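Local coordinates for protein coproheme decarboxylase (Thermus thermophilus, PDB 1VDH) that catalyses the hydrogen peroxide-dependent decarboxylation of coproheme to heme b, the last step of coproporphyrin-dependent heme biosynthesis, and works as a homopentamer, at residues V17-L23 with A72-N78; S105-Y109 with C143-M147; K149-D155 with V222-E228. The contacts are given in a common frame with arbitrary orientation. Residue numbers count along the deposited sequence, not the author numbering.

Contact 1. Residues V17-L23 with A72-N78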
loop_
_atom_site.group_PDB
_atom_site.type_symbol
_atom_site.label_atom_id
_atom_site.label_comp_id
_atom_site.label_asym_id
_atom_site.label_seq_id
_atom_site.Cartn_x
_atom_site.Cartn_y
_atom_site.Cartn_z
ATOM N N VAL A 17 -2.467 3.046 -26.443
ATOM C CA VAL A 17 -2.869 1.766 -25.886
ATOM C C VAL A 17 -3.550 1.864 -24.530
ATOM O O VAL A 17 -3.112 2.610 -23.654
ATOM C CB VAL A 17 -1.628 0.853 -25.699
ATOM C CG1 VAL A 17 -2.054 -0.561 -25.366
ATOM C CG2 VAL A 17 -0.740 0.884 -26.942
ATOM N N LEU A 18 -4.607 1.082 -24.353
ATOM C CA LEU A 18 -5.303 1.041 -23.078
ATOM C C LEU A 18 -5.472 -0.396 -22.600
ATOM O O LEU A 18 -6.017 -1.242 -23.315
ATOM C CB LEU A 18 -6.680 1.711 -23.153
ATOM C CG LEU A 18 -7.519 1.570 -21.871
ATOM C CD1 LEU A 18 -6.859 2.326 -20.718
ATOM C CD2 LEU A 18 -8.935 2.084 -22.097
ATOM N N HIS A 19 -4.932 -0.679 -21.419
ATOM C CA HIS A 19 -5.093 -1.988 -20.801
ATOM C C HIS A 19 -6.193 -1.756 -19.781
ATOM O O HIS A 19 -6.062 -0.905 -18.904
ATOM C CB HIS A 19 -3.822 -2.437 -20.081
ATOM C CG HIS A 19 -2.785 -3.002 -20.992
ATOM N ND1 HIS A 19 -1.952 -2.209 -21.752
ATOM C CD2 HIS A 19 -2.439 -4.282 -21.262
ATOM C CE1 HIS A 19 -1.135 -2.978 -22.447
ATOM N NE2 HIS A 19 -1.411 -4.239 -22.169
ATOM N N ASP A 20 -7.284 -2.495 -19.913
ATOM C CA ASP A 20 -8.410 -2.350 -19.006
ATOM C C ASP A 20 -8.655 -3.691 -18.331
ATOM O O ASP A 20 -9.251 -4.593 -18.925
ATOM C CB ASP A 20 -9.647 -1.896 -19.805
ATOM C CG ASP A 20 -10.850 -1.558 -18.925
ATOM O OD1 ASP A 20 -10.893 -1.935 -17.732
ATOM O OD2 ASP A 20 -11.777 -0.912 -19.449
ATOM N N PHE A 21 -8.153 -3.823 -17.104
ATOM C CA PHE A 21 -8.312 -5.041 -16.313
ATOM C C PHE A 21 -9.516 -4.932 -15.391
ATOM O O PHE A 21 -9.649 -3.960 -14.641
ATOM C CB PHE A 21 -7.069 -5.295 -15.449
ATOM C CG PHE A 21 -5.841 -5.649 -16.231
ATOM C CD1 PHE A 21 -5.601 -6.964 -16.614
ATOM C CD2 PHE A 21 -4.900 -4.673 -16.547
ATOM C CE1 PHE A 21 -4.443 -7.309 -17.292
ATOM C CE2 PHE A 21 -3.734 -5.005 -17.230
ATOM C CZ PHE A 21 -3.503 -6.325 -17.603
ATOM N N ARG A 22 -10.358 -5.960 -15.398
ATOM C CA ARG A 22 -11.541 -5.973 -14.553
ATOM C C ARG A 22 -11.729 -7.323 -13.878
ATOM O O ARG A 22 -11.224 -8.349 -14.354
ATOM C CB ARG A 22 -12.790 -5.637 -15.376
ATOM C CG ARG A 22 -12.624 -4.397 -16.232
ATOM C CD ARG A 22 -13.784 -3.443 -16.092
ATOM N NE ARG A 22 -13.597 -2.299 -16.979
ATOM C CZ ARG A 22 -14.464 -1.306 -17.124
ATOM N NH1 ARG A 22 -15.597 -1.299 -16.433
ATOM N NH2 ARG A 22 -14.201 -0.331 -17.982
ATOM N N LEU A 23 -12.419 -7.299 -12.741
ATOM C CA LEU A 23 -12.720 -8.506 -11.980
ATOM C C LEU A 23 -14.196 -8.819 -12.172
ATOM O O LEU A 23 -15.037 -7.916 -12.181
ATOM C CB LEU A 23 -12.433 -8.294 -10.493
ATOM C CG LEU A 23 -10.967 -8.323 -10.059
ATOM C CD1 LEU A 23 -10.864 -7.786 -8.644
ATOM C CD2 LEU A 23 -10.416 -9.758 -10.143
ATOM N N ALA A 72 -6.943 -9.773 -11.614
ATOM C CA ALA A 72 -7.917 -9.438 -12.655
ATOM C C ALA A 72 -8.462 -10.734 -13.233
ATOM O O ALA A 72 -7.807 -11.762 -13.142
ATOM C CB ALA A 72 -7.259 -8.621 -13.764
ATOM N N ASP A 73 -9.641 -10.672 -13.847
ATOM C CA ASP A 73 -10.267 -11.843 -14.467
ATOM C C ASP A 73 -10.351 -11.661 -15.979
ATOM O O ASP A 73 -10.210 -12.614 -16.735
ATOM C CB ASP A 73 -11.673 -12.063 -13.907
ATOM C CG ASP A 73 -11.661 -12.439 -12.447
ATOM O OD1 ASP A 73 -12.613 -12.072 -11.726
ATOM O OD2 ASP A 73 -10.703 -13.114 -12.021
ATOM N N LEU A 74 -10.601 -10.429 -16.412
ATOM C CA LEU A 74 -10.690 -10.128 -17.832
ATOM C C LEU A 74 -9.868 -8.896 -18.178
ATOM O O LEU A 74 -9.857 -7.910 -17.438
ATOM C CB LEU A 74 -12.153 -9.902 -18.249
ATOM C CG LEU A 74 -13.118 -11.097 -18.285
ATOM C CD1 LEU A 74 -14.561 -10.599 -18.411
ATOM C CD2 LEU A 74 -12.772 -12.023 -19.445
ATOM N N LEU A 75 -9.125 -8.993 -19.273
ATOM C CA LEU A 75 -8.331 -7.880 -19.766
ATOM C C LEU A 75 -8.937 -7.453 -21.093
ATOM O O LEU A 75 -9.118 -8.280 -21.988
ATOM C CB LEU A 75 -6.874 -8.288 -20.019
ATOM C CG LEU A 75 -6.095 -7.341 -20.951
ATOM C CD1 LEU A 75 -6.017 -5.932 -20.349
ATOM C CD2 LEU A 75 -4.693 -7.882 -21.222
ATOM N N PHE A 76 -9.279 -6.173 -21.193
ATOM C CA PHE A 76 -9.811 -5.612 -22.426
ATOM C C PHE A 76 -8.695 -4.716 -22.941
ATOM O O PHE A 76 -8.439 -3.644 -22.389
ATOM C CB PHE A 76 -11.083 -4.802 -22.163
ATOM C CG PHE A 76 -12.214 -5.619 -21.618
ATOM C CD1 PHE A 76 -12.345 -5.821 -20.247
ATOM C CD2 PHE A 76 -13.146 -6.197 -22.473
ATOM C CE1 PHE A 76 -13.392 -6.591 -19.733
ATOM C CE2 PHE A 76 -14.196 -6.967 -21.973
ATOM C CZ PHE A 76 -14.320 -7.165 -20.598
ATOM N N LEU A 77 -7.983 -5.204 -23.951
ATOM C CA LEU A 77 -6.870 -4.475 -24.541
ATOM C C LEU A 77 -7.313 -3.800 -25.829
ATOM O O LEU A 77 -7.871 -4.450 -26.715
ATOM C CB LEU A 77 -5.702 -5.432 -24.826
ATOM C CG LEU A 77 -4.482 -4.867 -25.572
ATOM C CD1 LEU A 77 -3.864 -3.713 -24.792
ATOM C CD2 LEU A 77 -3.446 -5.969 -25.792
ATOM N N ASN A 78 -7.052 -2.500 -25.929
ATOM C CA ASN A 78 -7.419 -1.730 -27.111
ATOM C C ASN A 78 -6.324 -0.767 -27.531
ATOM O O ASN A 78 -5.649 -0.169 -26.691
ATOM C CB ASN A 78 -8.712 -0.939 -26.868
ATOM C CG ASN A 78 -9.954 -1.758 -27.131
ATOM O OD1 ASN A 78 -10.332 -1.975 -28.283
ATOM N ND2 ASN A 78 -10.610 -2.205 -26.065
#
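Two neighbouring antiparallel strands meet here, their axes 4.6 Å apart at 163°. A regular backbone ladder joins them, as in F76 N to D20 O (2.8 Å), until R22 O takes both D73 N (2.9 Å) and L74 N (3.0 Å), a classic beta bulge. On the face that carries H19, F21, L75 and L77, methyl groups settle against rings. L77 CD1 sits 3.6 Å from the centroid of the H19 ring and L75 CD1 3.7 Å from that of F21, both CH-pi contacts almost along the ring normal. Each leucine methyl is thus a knob pressed on a flat ring, and L75 CD1 also touches H19 CD2 at 4.0 Å, so one bump serves two rings. A72 flanks the F21 ring further, F21 CD1 lying 3.7 Å from A72 CB, while L23 CD2 lies against A72 CA at 3.6 Å. V17 CG1 closes on L77 CD1 at 3.7 Å. H19 also hydrogen-bonds through NE2 to D201 and stacks on F144. The opposite face holds L18, D20, R22, L74, F76 and N78. There the F76 ring lies beside R22, F76 CE1 4.2 Å from R22 CG, and within the one strand R22 NE makes a salt bridge to D20 OD1 (2.8 Å). This strand pair is part of a curled antiparallel barrel with helix 83-95 packed outside, as in the dimeric alpha-beta barrel fold to which chlorite dismutase-like proteins belong.

Contact 2. Residues S105-Y109 with C143-M147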
loop_
_atom_site.group_PDB
_atom_site.type_symbol
_atom_site.label_atom_id
_atom_site.label_comp_id
_atom_site.label_asym_id
_atom_site.label_seq_id
_atom_site.Cartn_x
_atom_site.Cartn_y
_atom_site.Cartn_z
ATOM N N SER A 105 -10.003 -3.377 -11.719
ATOM C CA SER A 105 -8.942 -3.728 -10.781
ATOM C C SER A 105 -7.597 -3.078 -11.090
ATOM O O SER A 105 -6.804 -2.832 -10.181
ATOM C CB SER A 105 -8.790 -5.249 -10.689
ATOM O OG SER A 105 -8.410 -5.806 -11.932
ATOM N N TYR A 106 -7.336 -2.826 -12.369
ATOM C CA TYR A 106 -6.086 -2.199 -12.797
ATOM C C TYR A 106 -6.259 -1.688 -14.225
ATOM O O TYR A 106 -7.199 -2.074 -14.924
ATOM C CB TYR A 106 -4.927 -3.212 -12.736
ATOM C CG TYR A 106 -3.544 -2.594 -12.844
ATOM C CD1 TYR A 106 -3.045 -1.769 -11.836
ATOM C CD2 TYR A 106 -2.735 -2.831 -13.959
ATOM C CE1 TYR A 106 -1.773 -1.192 -11.934
ATOM C CE2 TYR A 106 -1.463 -2.259 -14.066
ATOM C CZ TYR A 106 -0.992 -1.445 -13.051
ATOM O OH TYR A 106 0.264 -0.890 -13.149
ATOM N N SER A 107 -5.364 -0.803 -14.646
ATOM C CA SER A 107 -5.409 -0.248 -15.994
ATOM C C SER A 107 -4.075 0.402 -16.309
ATOM O O SER A 107 -3.262 0.630 -15.412
ATOM C CB SER A 107 -6.532 0.795 -16.125
ATOM O OG SER A 107 -6.185 2.012 -15.489
ATOM N N PHE A 108 -3.852 0.694 -17.586
ATOM C CA PHE A 108 -2.615 1.329 -18.006
ATOM C C PHE A 108 -2.840 2.045 -19.327
ATOM O O PHE A 108 -3.414 1.479 -20.260
ATOM C CB PHE A 108 -1.495 0.295 -18.163
ATOM C CG PHE A 108 -0.108 0.881 -18.070
ATOM C CD1 PHE A 108 0.389 1.327 -16.850
ATOM C CD2 PHE A 108 0.701 0.982 -19.200
ATOM C CE1 PHE A 108 1.673 1.867 -16.753
ATOM C CE2 PHE A 108 1.984 1.519 -19.116
ATOM C CZ PHE A 108 2.474 1.964 -17.887
ATOM N N TYR A 109 -2.458 3.314 -19.369
ATOM C CA TYR A 109 -2.582 4.108 -20.581
ATOM C C TYR A 109 -1.169 4.395 -21.075
ATOM O O TYR A 109 -0.341 4.936 -20.338
ATOM C CB TYR A 109 -3.339 5.413 -20.320
ATOM C CG TYR A 109 -3.274 6.382 -21.482
ATOM C CD1 TYR A 109 -2.938 7.720 -21.277
ATOM C CD2 TYR A 109 -3.521 5.955 -22.793
ATOM C CE1 TYR A 109 -2.847 8.610 -22.345
ATOM C CE2 TYR A 109 -3.429 6.839 -23.867
ATOM C CZ TYR A 109 -3.091 8.165 -23.634
ATOM O OH TYR A 109 -2.994 9.053 -24.686
ATOM N N CYS A 143 1.236 -11.522 -21.833
ATOM C CA CYS A 143 1.931 -11.210 -20.593
ATOM C C CYS A 143 2.103 -9.700 -20.605
ATOM O O CYS A 143 2.691 -9.149 -21.541
ATOM C CB CYS A 143 3.316 -11.859 -20.527
ATOM S SG CYS A 143 4.395 -11.166 -19.204
ATOM N N PHE A 144 1.523 -9.027 -19.617
ATOM C CA PHE A 144 1.659 -7.580 -19.516
ATOM C C PHE A 144 2.301 -7.185 -18.201
ATOM O O PHE A 144 1.941 -7.705 -17.144
ATOM C CB PHE A 144 0.306 -6.855 -19.602
ATOM C CG PHE A 144 0.386 -5.397 -19.201
ATOM C CD1 PHE A 144 -0.046 -4.979 -17.940
ATOM C CD2 PHE A 144 0.971 -4.462 -20.049
ATOM C CE1 PHE A 144 0.113 -3.656 -17.532
ATOM C CE2 PHE A 144 1.137 -3.135 -19.652
ATOM C CZ PHE A 144 0.708 -2.730 -18.389
ATOM N N TYR A 145 3.204 -6.216 -18.273
ATOM C CA TYR A 145 3.855 -5.685 -17.086
ATOM C C TYR A 145 4.420 -4.309 -17.381
ATOM O O TYR A 145 4.844 -4.034 -18.507
ATOM C CB TYR A 145 4.977 -6.607 -16.591
ATOM C CG TYR A 145 6.133 -6.787 -17.554
ATOM C CD1 TYR A 145 7.282 -6.001 -17.452
ATOM C CD2 TYR A 145 6.095 -7.775 -18.534
ATOM C CE1 TYR A 145 8.367 -6.199 -18.301
ATOM C CE2 TYR A 145 7.174 -7.980 -19.387
ATOM C CZ TYR A 145 8.304 -7.190 -19.264
ATOM O OH TYR A 145 9.366 -7.397 -20.110
ATOM N N PRO A 146 4.303 -3.385 -16.417
ATOM C CA PRO A 146 4.830 -2.034 -16.591
ATOM C C PRO A 146 6.234 -2.014 -15.974
ATOM O O PRO A 146 6.589 -2.909 -15.194
ATOM C CB PRO A 146 3.844 -1.190 -15.789
ATOM C CG PRO A 146 3.546 -2.070 -14.620
ATOM C CD PRO A 146 3.392 -3.449 -15.257
ATOM N N MET A 147 7.032 -1.010 -16.317
ATOM C CA MET A 147 8.381 -0.918 -15.767
ATOM C C MET A 147 8.959 0.480 -15.917
ATOM O O MET A 147 8.463 1.286 -16.706
ATOM C CB MET A 147 9.318 -1.931 -16.454
ATOM C CG MET A 147 9.592 -1.660 -17.936
ATOM S SD MET A 147 10.749 -2.864 -18.681
ATOM C CE MET A 147 12.304 -2.319 -17.997
#
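Start at C143: its side chain stays clear of 105-109, and the strand reaches across first with F144. That ring touches two aromatics of the facing strand, F144 CE1 lying 4.1 Å from Y106 CE2, edge against edge, and F144 CZ 3.7 Å from F108 CG. The F108 and F144 rings meet obliquely, centroids 5.6 Å apart and planes at 53°. F144 also stacks on H19. Y145 then turns the other way, as strand alternation demands, and packs on strand 198-204. These strands are not sheet neighbours: their axes pass 9.4 Å apart at 69°, so the side chains touch across the interior of the barrel built by the curled sheet, as in dimeric alpha-beta barrel proteins. Y145 is the predicted active-site residue, and Y145, P146 and M147 belong to the predicted coproheme site. P146 faces inward again, with P146 CB 3.9 Å from F108 CE1 and P146 CG 3.8 Å from Y106 OH. M147 points away from 105-109, as Y145 does.

Contact 3. Residues K149-D155 with V222-E228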
loop_
_atom_site.group_PDB
_atom_site.type_symbol
_atom_site.label_atom_id
_atom_site.label_comp_id
_atom_site.label_asym_id
_atom_site.label_seq_id
_atom_site.Cartn_x
_atom_site.Cartn_y
_atom_site.Cartn_z
ATOM N N LYS A 149 12.997 2.655 -15.655
ATOM C CA LYS A 149 14.434 2.479 -15.770
ATOM C C LYS A 149 14.933 3.123 -14.480
ATOM O O LYS A 149 14.604 4.276 -14.172
ATOM C CB LYS A 149 14.995 3.184 -17.006
ATOM C CG LYS A 149 15.045 2.294 -18.250
ATOM C CD LYS A 149 16.133 1.233 -18.136
ATOM C CE LYS A 149 16.296 0.441 -19.438
ATOM N NZ LYS A 149 15.098 -0.376 -19.777
ATOM N N ARG A 150 15.666 2.340 -13.700
ATOM C CA ARG A 150 16.179 2.770 -12.409
ATOM C C ARG A 150 17.014 4.050 -12.374
ATOM O O ARG A 150 17.799 4.329 -13.284
ATOM C CB ARG A 150 16.952 1.615 -11.768
ATOM C CG ARG A 150 17.478 1.889 -10.372
ATOM C CD ARG A 150 18.240 0.687 -9.834
ATOM N NE ARG A 150 17.365 -0.450 -9.546
ATOM C CZ ARG A 150 17.801 -1.675 -9.268
ATOM N NH1 ARG A 150 16.935 -2.643 -9.000
ATOM N NH2 ARG A 150 19.101 -1.939 -9.285
ATOM N N ARG A 151 16.802 4.825 -11.310
ATOM C CA ARG A 151 17.512 6.071 -11.050
ATOM C C ARG A 151 17.868 6.034 -9.564
ATOM O O ARG A 151 17.375 6.840 -8.777
ATOM C CB ARG A 151 16.619 7.290 -11.342
ATOM C CG ARG A 151 16.273 7.494 -12.818
ATOM C CD ARG A 151 15.327 8.682 -13.015
ATOM N NE ARG A 151 14.078 8.510 -12.267
ATOM C CZ ARG A 151 13.717 9.261 -11.231
ATOM N NH1 ARG A 151 12.570 9.025 -10.608
ATOM N NH2 ARG A 151 14.492 10.258 -10.824
ATOM N N GLN A 152 18.684 5.057 -9.175
ATOM C CA GLN A 152 19.074 4.909 -7.773
ATOM C C GLN A 152 20.584 4.779 -7.623
ATOM O O GLN A 152 21.194 3.864 -8.186
ATOM C CB GLN A 152 18.406 3.671 -7.156
ATOM C CG GLN A 152 16.878 3.615 -7.250
ATOM C CD GLN A 152 16.169 4.697 -6.442
ATOM O OE1 GLN A 152 15.071 5.124 -6.795
ATOM N NE2 GLN A 152 16.788 5.131 -5.347
ATOM N N GLY A 153 21.176 5.690 -6.853
ATOM C CA GLY A 153 22.611 5.670 -6.618
ATOM C C GLY A 153 23.462 5.526 -7.866
ATOM O O GLY A 153 23.356 6.326 -8.799
ATOM N N GLN A 154 24.288 4.481 -7.883
ATOM C CA GLN A 154 25.188 4.195 -9.002
ATOM C C GLN A 154 24.462 3.593 -10.205
ATOM O O GLN A 154 25.033 3.480 -11.290
ATOM C CB GLN A 154 26.308 3.250 -8.550
ATOM C CG GLN A 154 27.133 3.758 -7.373
ATOM C CD GLN A 154 27.948 4.992 -7.709
ATOM O OE1 GLN A 154 27.482 6.123 -7.554
ATOM N NE2 GLN A 154 29.180 4.781 -8.165
ATOM N N ASP A 155 23.228 3.148 -9.990
ATOM C CA ASP A 155 22.424 2.579 -11.063
ATOM C C ASP A 155 21.423 3.635 -11.520
ATOM O O ASP A 155 20.245 3.582 -11.162
ATOM C CB ASP A 155 21.671 1.331 -10.585
ATOM C CG ASP A 155 22.596 0.224 -10.104
ATOM O OD1 ASP A 155 22.128 -0.618 -9.313
ATOM O OD2 ASP A 155 23.772 0.179 -10.522
ATOM N N VAL A 222 21.474 -4.401 -18.497
ATOM C CA VAL A 222 20.415 -3.404 -18.598
ATOM C C VAL A 222 19.251 -3.707 -17.653
ATOM O O VAL A 222 18.729 -2.805 -17.000
ATOM C CB VAL A 222 19.911 -3.247 -20.057
ATOM C CG1 VAL A 222 19.289 -4.546 -20.564
ATOM C CG2 VAL A 222 18.920 -2.094 -20.145
ATOM N N SER A 223 18.875 -4.981 -17.545
ATOM C CA SER A 223 17.784 -5.373 -16.659
ATOM C C SER A 223 18.263 -5.552 -15.219
ATOM O O SER A 223 17.640 -5.052 -14.286
ATOM C CB SER A 223 17.127 -6.671 -17.147
ATOM O OG SER A 223 16.656 -6.547 -18.480
ATOM N N ALA A 224 19.372 -6.265 -15.049
ATOM C CA ALA A 224 19.927 -6.527 -13.725
ATOM C C ALA A 224 20.182 -5.266 -12.901
ATOM O O ALA A 224 19.863 -5.223 -11.708
ATOM C CB ALA A 224 21.209 -7.356 -13.841
ATOM N N ARG A 225 20.732 -4.237 -13.542
ATOM C CA ARG A 225 21.035 -2.985 -12.854
ATOM C C ARG A 225 20.003 -1.866 -12.996
ATOM O O ARG A 225 19.837 -1.066 -12.074
ATOM C CB ARG A 225 22.400 -2.437 -13.303
ATOM C CG ARG A 225 23.607 -3.227 -12.811
ATOM C CD ARG A 225 24.919 -2.567 -13.240
ATOM N NE ARG A 225 25.064 -1.214 -12.700
ATOM C CZ ARG A 225 26.072 -0.392 -12.983
ATOM N NH1 ARG A 225 27.040 -0.777 -13.806
ATOM N NH2 ARG A 225 26.119 0.817 -12.439
ATOM N N TYR A 226 19.316 -1.801 -14.134
ATOM C CA TYR A 226 18.367 -0.709 -14.368
ATOM C C TYR A 226 16.888 -1.059 -14.493
ATOM O O TYR A 226 16.049 -0.174 -14.683
ATOM C CB TYR A 226 18.814 0.103 -15.587
ATOM C CG TYR A 226 20.272 0.506 -15.542
ATOM C CD1 TYR A 226 20.683 1.638 -14.841
ATOM C CD2 TYR A 226 21.244 -0.263 -16.179
ATOM C CE1 TYR A 226 22.025 1.992 -14.772
ATOM C CE2 TYR A 226 22.589 0.081 -16.117
ATOM C CZ TYR A 226 22.972 1.206 -15.412
ATOM O OH TYR A 226 24.303 1.538 -15.337
ATOM N N GLY A 227 16.558 -2.338 -14.379
ATOM C CA GLY A 227 15.168 -2.732 -14.481
ATOM C C GLY A 227 14.395 -2.595 -13.182
ATOM O O GLY A 227 14.823 -3.071 -12.133
ATOM N N GLU A 228 13.261 -1.911 -13.254
ATOM C CA GLU A 228 12.381 -1.724 -12.104
ATOM C C GLU A 228 11.037 -2.230 -12.625
ATOM O O GLU A 228 10.421 -1.593 -13.482
ATOM C CB GLU A 228 12.316 -0.243 -11.746
ATOM C CG GLU A 228 11.702 0.056 -10.403
ATOM C CD GLU A 228 11.863 1.518 -10.029
ATOM O OE1 GLU A 228 13.024 1.961 -9.855
ATOM O OE2 GLU A 228 10.834 2.220 -9.926
HETATM O O HOH W 1 15.845 -2.394 -17.603
HETATM O O HOH W 2 14.624 4.281 -9.484
#
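This is a mainly polar contact between the end of strand 141-152 with its following turn and the last turn of helix 221-226, where the chain runs on into strand 227-237; it sits on the rim of the fold, beside the predicted coproheme site. One backbone bond ties the two together, R150 N to Y226 O at 2.7 Å, next to the antiparallel non-hydrogen-bonded pair K149 and G227. A type II' turn from Q152 to D155, with G153 at positive phi, swings D155 back toward the helix. D155 OD2 takes R225 NE at 2.9 Å and R225 NH2 at 3.1 Å, while D155 OD1 makes a longer, weak bridge to R150 NH2 (3.3 Å); R225 has a second acid in E221. The Y226 ring slides in beside D155, Y226 CE1 3.7 Å from D155 C, and meets W157 edge-to-face. One water links K149 NZ (3.1 Å) to V222 O (3.0 Å), and K149 also makes cation-pi contacts with W157 and W198; another water joins R151 N (2.9 Å), Q152 OE1 (2.9 Å) and E228 OE1 (2.8 Å). R151 of one neighbouring subunit binds G227 O here, and R151 here binds G227 O of another. The D155-R225 salt bridge and the R150 N to Y226 O bond thus join two segments that each carry a predicted coproheme residue, K149 and S223, and the buried carboxylate of D155 is paired.

Overall arrangement
The three contacts follow one another along the chain, each closing before the next opens, and all reach the same curled antiparallel sheet. Contacts 1 and 2 have centres about 8 Å apart and touch directly: strands 10-24 and 102-116 are neighbours, with H19 N 2.9 Å from F108 O, and H19 also packs on F144 across the barrel. Contact 3 lies farther out, its centre about 20 Å from that of contact 2 and 28 Å from that of contact 1. It still touches contact 2, M147 CB lying 3.2 Å from E228 O on neighbouring strands 141-152 and 227-237. Along strand 141-152 lie the predicted coproheme residues Y145, P146, M147 and K149, so the site extends between these two contacts.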